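Local atomic coordinates of type 3 secretion system regulator YopR (Yersinia pestis, PDB entry 1Z21), a protein that may regulate assembly of the type III secretion injectisome by controlling secretion or polymerisation of the needle subunit YscF, and takes part in pathogenesis. Residues L31-R36 with I76-V80; L39-G44 with L93-L99. All coordinates share one frame; numbering follows the deposited sequence.

How the contacts relate
Both contacts are buried and lie on helix 25-43, which meets helix 71-82 in contact 1 and, nearer its C-terminal end, helix 94-107 in contact 2. The centre of contact 1 lies about 4 Å from the centre of the chain, that of contact 2 about 11 Å, and the two contact centres are about 12 Å apart. They bury nearly equal surface, 338 and 344 Å², by different means: contact 1 joins aliphatic packing to two arginine hydrogen bonds, whereas contact 2 has no hydrogen bond across it and turns on a phenylalanine ring among leucines. Val80 CG1 and Leu39 CD1, 4.3 Å apart, bring the two apolar patches together.

Contact 1 (L31-R36 with I76-V80); sequences LATPVR and ILLQV
Arg36 reaches across to the backbone of helix 71-82 and uses two N-H groups on neighbouring carbonyls. Its NE lies 3.2 Å from Val80 O in a nearly straight bond (174° at the hydrogen), in the carbonyl plane and on a lone pair. NH2 is 3.0 Å from Gln79 O, more bent at 142° and placed above that carbonyl's plane. Both oxygens lie at the edge of the guanidinium, which the pair of bonds holds against rotation. The chain leaves extended, CG anti to the backbone N, and bends at chi3 (-59°), running past Val80 in the opposite direction with CG 4.1 Å from Val80 CG1.

Beside this polar end the packing is aliphatic. Ala32 CB rests 3.6 Å from Gln79 CG; the axes of segments 31-36 and 76-80 come within 9.0 Å. Val35 crosses Ile76 at about a right angle, CG1 to CG2 3.7 Å, and the other branch of Ile76 ends with CD1 3.9 Å from Leu31 CB.

Farther out, Glu29 OE1 makes a salt bridge with Arg36 NH2 and accepts from Gln79 NE2, and so probably helps to position both side chains. Leu13 and Trp14 of helix 6-19 pack on Leu31, while Leu63 and Phe66 of helix 52-66 pack on Val35. With these neighbours the two segments, crossing steeply, form part of the buried helix-helix packing of the five-helix YopR core domain.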
loop_
_atom_site.group_PDB
_atom_site.type_symbol
_atom_site.label_atom_id
_atom_site.label_comp_id
_atom_site.label_asym_id
_atom_site.label_seq_id
_atom_site.Cartn_x
_atom_site.Cartn_y
_atom_site.Cartn_z
ATOM N N LEU A 31 -1.848 0.995 -9.560
ATOM C CA LEU A 31 -0.761 0.381 -8.786
ATOM C C LEU A 31 -1.247 -0.140 -7.434
ATOM O O LEU A 31 -0.848 -1.225 -6.998
ATOM C CB LEU A 31 0.368 1.384 -8.575
ATOM C CG LEU A 31 1.357 1.514 -9.750
ATOM C CD1 LEU A 31 2.171 2.814 -9.692
ATOM C CD2 LEU A 31 2.278 0.338 -9.789
ATOM N N ALA A 32 -2.114 0.628 -6.793
ATOM C CA ALA A 32 -2.553 0.327 -5.429
ATOM C C ALA A 32 -3.615 -0.753 -5.383
ATOM O O ALA A 32 -3.837 -1.347 -4.342
ATOM C CB ALA A 32 -3.074 1.574 -4.760
ATOM N N THR A 33 -4.248 -1.021 -6.520
ATOM C CA THR A 33 -5.401 -1.908 -6.561
ATOM C C THR A 33 -5.110 -3.299 -6.003
ATOM O O THR A 33 -5.764 -3.680 -5.043
ATOM C CB THR A 33 -6.006 -1.963 -7.991
ATOM O OG1 THR A 33 -6.652 -0.718 -8.265
ATOM C CG2 THR A 33 -7.117 -3.007 -8.078
ATOM N N PRO A 34 -4.153 -4.055 -6.557
ATOM C CA PRO A 34 -3.876 -5.396 -6.033
ATOM C C PRO A 34 -3.366 -5.371 -4.587
ATOM O O PRO A 34 -3.577 -6.344 -3.862
ATOM C CB PRO A 34 -2.797 -5.936 -6.982
ATOM C CG PRO A 34 -2.164 -4.735 -7.565
ATOM C CD PRO A 34 -3.263 -3.735 -7.686
ATOM N N VAL A 35 -2.726 -4.277 -4.176
ATOM C CA VAL A 35 -2.179 -4.197 -2.827
ATOM C C VAL A 35 -3.307 -4.041 -1.830
ATOM O O VAL A 35 -3.318 -4.714 -0.802
ATOM C CB VAL A 35 -1.174 -3.049 -2.679
ATOM C CG1 VAL A 35 -0.507 -3.105 -1.312
ATOM C CG2 VAL A 35 -0.127 -3.123 -3.799
ATOM N N ARG A 36 -4.245 -3.150 -2.138
ATOM C CA ARG A 36 -5.444 -2.972 -1.338
ATOM C C ARG A 36 -6.203 -4.291 -1.232
ATOM O O ARG A 36 -6.600 -4.691 -0.143
ATOM C CB ARG A 36 -6.340 -1.889 -1.935
ATOM C CG ARG A 36 -7.555 -1.559 -1.068
ATOM C CD ARG A 36 -8.507 -0.572 -1.680
ATOM N NE ARG A 36 -7.871 0.715 -1.979
ATOM C CZ ARG A 36 -7.676 1.208 -3.202
ATOM N NH1 ARG A 36 -8.043 0.531 -4.288
ATOM N NH2 ARG A 36 -7.098 2.389 -3.337
ATOM N N ILE A 76 1.987 3.952 -2.154
ATOM C CA ILE A 76 1.019 2.872 -2.161
ATOM C C ILE A 76 0.119 2.930 -0.927
ATOM O O ILE A 76 -1.088 2.864 -1.052
ATOM C CB ILE A 76 1.718 1.497 -2.298
ATOM C CG1 ILE A 76 2.328 1.342 -3.709
ATOM C CG2 ILE A 76 0.757 0.350 -1.968
ATOM C CD1 ILE A 76 1.327 1.139 -4.842
ATOM N N LEU A 77 0.710 3.072 0.253
ATOM C CA LEU A 77 -0.045 3.092 1.510
ATOM C C LEU A 77 -1.085 4.213 1.522
ATOM O O LEU A 77 -2.238 3.984 1.862
ATOM C CB LEU A 77 0.906 3.215 2.726
ATOM C CG LEU A 77 1.645 1.921 3.114
ATOM C CD1 LEU A 77 2.737 2.221 4.136
ATOM C CD2 LEU A 77 0.673 0.892 3.635
ATOM N N LEU A 78 -0.664 5.408 1.123
ATOM C CA LEU A 78 -1.544 6.566 1.051
ATOM C C LEU A 78 -2.666 6.318 0.043
ATOM O O LEU A 78 -3.823 6.600 0.323
ATOM C CB LEU A 78 -0.748 7.831 0.717
ATOM C CG LEU A 78 0.125 8.289 1.897
ATOM C CD1 LEU A 78 1.153 9.322 1.501
ATOM C CD2 LEU A 78 -0.728 8.824 3.013
ATOM N N GLN A 79 -2.339 5.737 -1.102
ATOM C CA GLN A 79 -3.371 5.479 -2.107
ATOM C C GLN A 79 -4.345 4.380 -1.676
ATOM O O GLN A 79 -5.533 4.488 -1.910
ATOM C CB GLN A 79 -2.746 5.178 -3.470
ATOM C CG GLN A 79 -3.785 5.052 -4.605
ATOM C CD GLN A 79 -4.549 6.344 -4.865
ATOM O OE1 GLN A 79 -4.004 7.444 -4.695
ATOM N NE2 GLN A 79 -5.810 6.218 -5.292
ATOM N N VAL A 80 -3.850 3.339 -1.020
ATOM C CA VAL A 80 -4.711 2.313 -0.444
ATOM C C VAL A 80 -5.768 2.960 0.474
ATOM O O VAL A 80 -6.959 2.647 0.389
ATOM C CB VAL A 80 -3.889 1.235 0.326
ATOM C CG1 VAL A 80 -4.784 0.361 1.186
ATOM C CG2 VAL A 80 -3.103 0.358 -0.642
#

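Contact 2 (L39-G44 with L93-L99); sequences LLARFG and LPYLSEL
Phe43 and Leu99 make a CH-pi contact: the Leu99 methyl CD2 stands over the middle of the ring, 3.6 Å from its centroid and only 5° off the normal. On the ring's opposite face lies CB of the adjacent Arg42, offset toward the rim, so both faces have an aliphatic neighbour, centred on one side and off-centre on the other. With CG anti to its own carbonyl carbon (chi1 -62°), the ring is directed at helix 94-107.

Further apolar contacts flank the ring. Leu96 extends CG anti to the backbone N (chi1 180°); its CD1 meets Phe43 CD2 at 4.0 Å, and its CD2 packs 3.9 Å from both Leu39 CB and Leu40 CD2. Tyr95 CE2 comes within 4.0 Å of Phe43 CD1, and His46 stacks edge-to-face with both of these aromatic rings.

Hydrogen bonding stays within or beyond the segments. Leu93 O takes both Ser97 OG, at 2.9 Å, and Ser97 N, securing the first turn of helix 94-107, and Tyr95 OH bonds to Asp55. Cohesion between the segments therefore depends on shape and dispersion, with the polar groups of Tyr95 and Ser97 satisfied away from the interface.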
loop_
_atom_site.group_PDB
_atom_site.type_symbol
_atom_site.label_atom_id
_atom_site.label_comp_id
_atom_site.label_asym_id
_atom_site.label_seq_id
_atom_site.Cartn_x
_atom_site.Cartn_y
_atom_site.Cartn_z
ATOM N N LEU A 39 -4.427 -6.598 1.135
ATOM C CA LEU A 39 -4.497 -6.115 2.516
ATOM C C LEU A 39 -5.897 -6.302 3.087
ATOM O O LEU A 39 -6.059 -6.650 4.245
ATOM C CB LEU A 39 -4.078 -4.645 2.599
ATOM C CG LEU A 39 -2.568 -4.381 2.479
ATOM C CD1 LEU A 39 -2.301 -2.900 2.336
ATOM C CD2 LEU A 39 -1.785 -4.929 3.668
ATOM N N LEU A 40 -6.914 -6.071 2.272
ATOM C CA LEU A 40 -8.290 -6.289 2.708
ATOM C C LEU A 40 -8.555 -7.775 2.975
ATOM O O LEU A 40 -9.328 -8.119 3.868
ATOM C CB LEU A 40 -9.268 -5.719 1.680
ATOM C CG LEU A 40 -9.438 -4.198 1.776
ATOM C CD1 LEU A 40 -10.292 -3.676 0.624
ATOM C CD2 LEU A 40 -10.043 -3.781 3.105
ATOM N N ALA A 41 -7.888 -8.650 2.231
ATOM C CA ALA A 41 -7.999 -10.093 2.437
ATOM C C ALA A 41 -7.380 -10.519 3.766
ATOM O O ALA A 41 -7.823 -11.495 4.362
ATOM C CB ALA A 41 -7.348 -10.847 1.291
ATOM N N ARG A 42 -6.362 -9.798 4.231
ATOM C CA ARG A 42 -5.729 -10.096 5.525
ATOM C C ARG A 42 -6.381 -9.373 6.706
ATOM O O ARG A 42 -6.402 -9.904 7.811
ATOM C CB ARG A 42 -4.245 -9.726 5.493
ATOM C CG ARG A 42 -3.442 -10.469 4.437
ATOM C CD ARG A 42 -2.977 -11.823 4.949
ATOM N NE ARG A 42 -1.868 -11.700 5.891
ATOM C CZ ARG A 42 -0.603 -11.981 5.594
ATOM N NH2 ARG A 42 0.340 -11.840 6.517
ATOM N N PHE A 43 -6.918 -8.176 6.480
ATOM C CA PHE A 43 -7.325 -7.288 7.569
ATOM C C PHE A 43 -8.746 -6.732 7.461
ATOM O O PHE A 43 -9.190 -6.013 8.347
ATOM C CB PHE A 43 -6.356 -6.108 7.649
ATOM C CG PHE A 43 -4.937 -6.499 7.950
ATOM C CD1 PHE A 43 -4.613 -7.094 9.159
ATOM C CD2 PHE A 43 -3.922 -6.262 7.028
ATOM C CE1 PHE A 43 -3.315 -7.460 9.446
ATOM C CE2 PHE A 43 -2.608 -6.623 7.313
ATOM C CZ PHE A 43 -2.305 -7.217 8.523
ATOM N N GLY A 44 -9.455 -7.051 6.382
ATOM C CA GLY A 44 -10.756 -6.462 6.106
ATOM C C GLY A 44 -11.838 -6.827 7.112
ATOM O O GLY A 44 -12.782 -6.063 7.309
ATOM N N LEU A 93 -12.727 0.554 6.823
ATOM C CA LEU A 93 -12.238 -0.187 7.984
ATOM C C LEU A 93 -11.179 0.592 8.765
ATOM O O LEU A 93 -10.076 0.828 8.258
ATOM C CB LEU A 93 -11.653 -1.516 7.540
ATOM C CG LEU A 93 -11.117 -2.406 8.664
ATOM C CD1 LEU A 93 -12.276 -3.129 9.342
ATOM C CD2 LEU A 93 -10.096 -3.382 8.139
ATOM N N PRO A 94 -11.489 0.964 10.003
ATOM C CA PRO A 94 -10.547 1.732 10.817
ATOM C C PRO A 94 -9.336 0.909 11.240
ATOM O O PRO A 94 -8.307 1.492 11.557
ATOM C CB PRO A 94 -11.380 2.158 12.029
ATOM C CG PRO A 94 -12.507 1.185 12.106
ATOM C CD PRO A 94 -12.742 0.667 10.729
ATOM N N TYR A 95 -9.466 -0.411 11.236
ATOM C CA TYR A 95 -8.375 -1.288 11.609
ATOM C C TYR A 95 -7.228 -1.161 10.625
ATOM O O TYR A 95 -6.105 -0.886 11.031
ATOM C CB TYR A 95 -8.843 -2.738 11.665
ATOM C CG TYR A 95 -7.904 -3.669 12.384
ATOM C CD1 TYR A 95 -8.145 -4.033 13.703
ATOM C CD2 TYR A 95 -6.784 -4.208 11.743
ATOM C CE1 TYR A 95 -7.297 -4.893 14.372
ATOM C CE2 TYR A 95 -5.928 -5.079 12.405
ATOM C CZ TYR A 95 -6.191 -5.413 13.726
ATOM O OH TYR A 95 -5.367 -6.270 14.408
ATOM N N LEU A 96 -7.516 -1.352 9.339
ATOM C CA LEU A 96 -6.475 -1.285 8.305
ATOM C C LEU A 96 -5.970 0.145 8.167
ATOM O O LEU A 96 -4.778 0.384 7.986
ATOM C CB LEU A 96 -6.992 -1.821 6.959
ATOM C CG LEU A 96 -6.007 -1.805 5.773
ATOM C CD1 LEU A 96 -4.677 -2.487 6.099
ATOM C CD2 LEU A 96 -6.628 -2.448 4.530
ATOM N N SER A 97 -6.879 1.103 8.272
ATOM C CA SER A 97 -6.508 2.503 8.213
ATOM C C SER A 97 -5.524 2.860 9.318
ATOM O O SER A 97 -4.566 3.591 9.090
ATOM C CB SER A 97 -7.759 3.371 8.294
ATOM O OG SER A 97 -8.570 3.114 7.172
ATOM N N GLU A 98 -5.754 2.324 10.515
ATOM C CA GLU A 98 -4.899 2.615 11.666
ATOM C C GLU A 98 -3.536 1.955 11.502
ATOM O O GLU A 98 -2.509 2.556 11.804
ATOM C CB GLU A 98 -5.551 2.145 12.968
ATOM C CG GLU A 98 -4.675 2.302 14.209
ATOM C CD GLU A 98 -4.271 3.733 14.497
ATOM O OE1 GLU A 98 -4.858 4.661 13.909
ATOM O OE2 GLU A 98 -3.360 3.937 15.332
ATOM N N LEU A 99 -3.545 0.714 11.033
ATOM C CA LEU A 99 -2.322 -0.012 10.698
ATOM C C LEU A 99 -1.456 0.768 9.722
ATOM O O LEU A 99 -0.244 0.868 9.889
ATOM C CB LEU A 99 -2.677 -1.339 10.027
ATOM C CG LEU A 99 -2.129 -2.632 10.583
ATOM C CD1 LEU A 99 -2.251 -2.664 12.106
ATOM C CD2 LEU A 99 -2.918 -3.766 9.936
#